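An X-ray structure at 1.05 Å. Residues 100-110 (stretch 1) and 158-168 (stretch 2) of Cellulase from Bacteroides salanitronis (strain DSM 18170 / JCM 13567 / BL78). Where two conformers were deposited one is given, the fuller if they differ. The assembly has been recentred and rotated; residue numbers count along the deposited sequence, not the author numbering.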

# COMPACT_ATOMS: atom_id res chain seq x y z
N ARG A 100 17.09 -0.89 -10.54
CA ARG A 100 17.05 -0.40 -9.16
C ARG A 100 15.85 -0.97 -8.41
O ARG A 100 15.96 -1.36 -7.24
CB ARG A 100 17.03 1.13 -9.13
CG ARG A 100 16.89 1.72 -7.74
CD ARG A 100 18.03 1.28 -6.82
NE ARG A 100 17.90 1.83 -5.48
CZ ARG A 100 18.48 1.31 -4.41
NH1 ARG A 100 19.22 0.21 -4.49
NH2 ARG A 100 18.27 1.88 -3.23
N VAL A 101 14.69 -1.00 -9.05
CA VAL A 101 13.53 -1.62 -8.42
C VAL A 101 13.85 -3.07 -8.07
O VAL A 101 13.54 -3.56 -6.97
CB VAL A 101 12.29 -1.51 -9.33
CG1 VAL A 101 11.11 -2.23 -8.73
CG2 VAL A 101 11.94 -0.04 -9.57
N ALA A 102 14.50 -3.79 -9.00
CA ALA A 102 14.89 -5.17 -8.74
C ALA A 102 15.90 -5.28 -7.60
O ALA A 102 15.89 -6.28 -6.86
CB ALA A 102 15.44 -5.81 -10.02
N GLU A 103 16.78 -4.29 -7.43
CA GLU A 103 17.70 -4.31 -6.29
C GLU A 103 16.92 -4.28 -4.98
O GLU A 103 17.22 -5.03 -4.04
CB GLU A 103 18.67 -3.13 -6.35
CG GLU A 103 19.71 -3.26 -7.43
CD GLU A 103 20.65 -2.07 -7.52
OE1 GLU A 103 20.47 -1.06 -6.81
OE2 GLU A 103 21.59 -2.14 -8.36
N VAL A 104 15.94 -3.39 -4.89
CA VAL A 104 15.19 -3.22 -3.65
C VAL A 104 14.32 -4.44 -3.39
O VAL A 104 14.26 -4.93 -2.25
CB VAL A 104 14.41 -1.90 -3.68
CG1 VAL A 104 13.60 -1.73 -2.40
CG2 VAL A 104 15.37 -0.73 -3.84
N VAL A 105 13.66 -4.98 -4.42
CA VAL A 105 12.97 -6.26 -4.29
C VAL A 105 13.91 -7.33 -3.78
O VAL A 105 13.55 -8.14 -2.91
CB VAL A 105 12.33 -6.66 -5.64
CG1 VAL A 105 11.88 -8.11 -5.61
CG2 VAL A 105 11.18 -5.74 -5.98
N GLY A 106 15.13 -7.36 -4.30
CA GLY A 106 16.11 -8.34 -3.87
C GLY A 106 16.54 -8.19 -2.44
O GLY A 106 16.83 -9.19 -1.77
N TYR A 107 16.59 -6.96 -1.93
CA TYR A 107 16.88 -6.77 -0.51
C TYR A 107 15.81 -7.44 0.33
O TYR A 107 16.11 -8.10 1.33
CB TYR A 107 16.91 -5.29 -0.14
CG TYR A 107 17.91 -4.40 -0.82
CD1 TYR A 107 19.11 -4.87 -1.34
CD2 TYR A 107 17.65 -3.04 -0.93
CE1 TYR A 107 20.01 -4.00 -1.96
CE2 TYR A 107 18.53 -2.18 -1.53
CZ TYR A 107 19.70 -2.66 -2.05
OH TYR A 107 20.57 -1.76 -2.67
N ALA A 108 14.54 -7.25 -0.04
CA ALA A 108 13.46 -7.88 0.70
C ALA A 108 13.55 -9.39 0.61
O ALA A 108 13.42 -10.09 1.62
CB ALA A 108 12.12 -7.40 0.15
N GLU A 109 13.81 -9.91 -0.58
CA GLU A 109 13.90 -11.34 -0.77
C GLU A 109 15.00 -11.93 0.10
O GLU A 109 14.79 -12.93 0.80
CB GLU A 109 14.18 -11.65 -2.24
CG GLU A 109 14.05 -13.12 -2.57
CD GLU A 109 14.32 -13.43 -4.03
OE1 GLU A 109 14.84 -12.54 -4.74
OE2 GLU A 109 14.02 -14.55 -4.46
N SER A 110 16.18 -11.31 0.07
CA SER A 110 17.33 -11.78 0.83
C SER A 110 17.03 -11.82 2.32
O SER A 110 17.47 -12.73 3.03
CB SER A 110 18.52 -10.86 0.56
OG SER A 110 19.61 -11.17 1.41
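Stretch 2, residues 158-168: NRFADKGNFLV

Stretch 1 is helical throughout, and stretch 2 lies along one side of it as a chain that turns twice. Asn158 and Arg159 finish a helix, Phe160 is the first residue to leave helical phi/psi (-113/20), a type I turn runs from Phe160 to Lys163 and a second from Gly164 to Leu167, and Leu167 and Val168 open a strand. The turns are closed by Lys163 N to Phe160 O (3.0 Å) and Leu167 N to Gly164 O (3.2 Å). Stretch 2 follows the helix in the same overall sense: Phe160 CA is nearest Ala102 CA (7.8 Å), Phe166 CA nearest Glu109 CA (7.4 Å), and Leu167 CA nearest Val105 CA (7.9 Å). The side of the helix that faces it is made by Ala102, Val105 and Glu109, whose CA-to-CB bonds all point toward stretch 2.

At the first end the small side chain of Ala102 lets two large ones come close. Ala102 CB lies over one face of the Arg159 guanidinium, 3.5 Å from Arg159 NH2 and 3.7 Å from Phe160 CE1. The Phe160 ring (chi1 -66°, m) meets the helix backbone with its edge, Phe160 CZ being 3.6 Å from Ala102 CA. The same ring leans on the valines that flank this spot, with Phe160 CZ 4.2 Å from Val101 CG1 and Phe160 CE1 4.0 Å from Val105 CB.

Val105 is the central bump. It enters a hollow walled by Phe160, Phe166 and Leu167: Val105 CG1 reaches the edge of the Phe166 ring at Phe166 CZ (4.0 Å) and also Leu167 CD1 (4.1 Å).

At the far end the extended Glu109 side chain (chi1 and chi2 both t) lies across Phe166. Glu109 CG sits over the ring face, 3.9 Å from the centroid of the Phe166 ring and 25° off the normal, a CH-pi contact; beyond it the carboxylate stays close to the ring, with Glu109 OE2 3.6 Å from Phe166 CE1. There Glu109 OE1 accepts a hydrogen bond from Lys163 NZ at 2.8 Å, part of a salt bridge, so the aliphatic and charged parts of one side chain both serve the contact.

Two waters bridge the stretches. Water 1 donates from its O to Ala102 O (2.8 Å) and weakly accepts from Lys163 NZ (3.3 Å); water 2 donates from its O to Glu109 OE2 (2.9 Å) and accepts from Gly164 N (2.9 Å). In all, 416 Å² is buried, summed over both sides.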

# COMPACT_ATOMS: atom_id res chain seq x y z
N ASN A 158 7.63 -9.28 -16.68
CA ASN A 158 8.68 -10.07 -17.33
C ASN A 158 9.99 -9.96 -16.55
O ASN A 158 10.74 -10.93 -16.45
CB ASN A 158 8.85 -9.64 -18.78
CG ASN A 158 7.77 -10.22 -19.69
OD1 ASN A 158 7.19 -11.26 -19.41
ND2 ASN A 158 7.53 -9.55 -20.81
N ARG A 159 10.29 -8.78 -16.00
CA ARG A 159 11.54 -8.59 -15.28
C ARG A 159 11.59 -9.40 -13.99
O ARG A 159 12.68 -9.74 -13.51
CB ARG A 159 11.73 -7.10 -14.96
CG ARG A 159 13.00 -6.75 -14.21
CD ARG A 159 14.23 -7.09 -15.03
NE ARG A 159 15.48 -6.69 -14.39
CZ ARG A 159 16.04 -7.35 -13.38
NH1 ARG A 159 15.47 -8.44 -12.90
NH2 ARG A 159 17.17 -6.92 -12.85
N PHE A 160 10.43 -9.73 -13.43
CA PHE A 160 10.32 -10.47 -12.18
C PHE A 160 9.72 -11.86 -12.38
O PHE A 160 9.24 -12.48 -11.43
CB PHE A 160 9.54 -9.65 -11.15
CG PHE A 160 10.26 -8.41 -10.73
CD1 PHE A 160 11.43 -8.51 -9.99
CD2 PHE A 160 9.82 -7.16 -11.11
CE1 PHE A 160 12.13 -7.39 -9.61
CE2 PHE A 160 10.52 -6.03 -10.75
CZ PHE A 160 11.68 -6.14 -10.00
N ALA A 161 9.77 -12.37 -13.61
CA ALA A 161 9.10 -13.63 -13.92
C ALA A 161 9.66 -14.79 -13.12
O ALA A 161 8.95 -15.77 -12.88
CB ALA A 161 9.22 -13.92 -15.42
N ASP A 162 10.93 -14.71 -12.72
CA ASP A 162 11.56 -15.78 -11.98
C ASP A 162 11.27 -15.74 -10.48
O ASP A 162 11.64 -16.68 -9.77
CB ASP A 162 13.08 -15.73 -12.19
CG ASP A 162 13.68 -14.40 -11.76
OD1 ASP A 162 13.01 -13.36 -11.92
OD2 ASP A 162 14.83 -14.39 -11.27
N LYS A 163 10.63 -14.70 -9.99
CA LYS A 163 10.42 -14.56 -8.55
C LYS A 163 9.19 -15.32 -8.10
O LYS A 163 8.16 -15.35 -8.78
CB LYS A 163 10.26 -13.08 -8.18
CG LYS A 163 11.46 -12.23 -8.54
CD LYS A 163 12.75 -12.71 -7.90
CE LYS A 163 13.85 -11.68 -8.06
NZ LYS A 163 15.13 -12.14 -7.46
N GLY A 164 9.30 -15.95 -6.93
CA GLY A 164 8.19 -16.65 -6.33
C GLY A 164 7.17 -15.72 -5.70
O GLY A 164 7.20 -14.49 -5.86
N ASN A 165 6.25 -16.33 -4.96
CA ASN A 165 5.09 -15.62 -4.46
C ASN A 165 5.38 -14.78 -3.21
O ASN A 165 4.44 -14.17 -2.67
CB ASN A 165 3.91 -16.56 -4.25
CG ASN A 165 3.13 -16.80 -5.54
OD1 ASN A 165 3.43 -16.22 -6.59
ND2 ASN A 165 2.09 -17.63 -5.46
N PHE A 166 6.65 -14.62 -2.80
CA PHE A 166 6.97 -13.54 -1.87
C PHE A 166 6.64 -12.19 -2.49
O PHE A 166 6.42 -11.22 -1.76
CB PHE A 166 8.44 -13.57 -1.42
CG PHE A 166 9.40 -12.93 -2.38
CD1 PHE A 166 9.93 -13.63 -3.45
CD2 PHE A 166 9.78 -11.60 -2.22
CE1 PHE A 166 10.79 -13.04 -4.34
CE2 PHE A 166 10.64 -11.00 -3.11
CZ PHE A 166 11.15 -11.73 -4.18
N LEU A 167 6.66 -12.10 -3.83
CA LEU A 167 6.54 -10.83 -4.54
C LEU A 167 5.12 -10.67 -5.07
O LEU A 167 4.62 -11.53 -5.81
CB LEU A 167 7.55 -10.77 -5.67
CG LEU A 167 7.51 -9.49 -6.51
CD1 LEU A 167 7.78 -8.23 -5.70
CD2 LEU A 167 8.53 -9.62 -7.65
N VAL A 168 4.51 -9.55 -4.68
CA VAL A 168 3.16 -9.14 -5.07
C VAL A 168 3.27 -7.92 -5.97
O VAL A 168 4.09 -7.04 -5.74
CB VAL A 168 2.38 -8.77 -3.79
CG1 VAL A 168 1.01 -8.17 -4.10
CG2 VAL A 168 2.24 -9.96 -2.86
O HOH W 1 15.82 -8.95 -7.76
O HOH W 2 11.96 -16.15 -5.69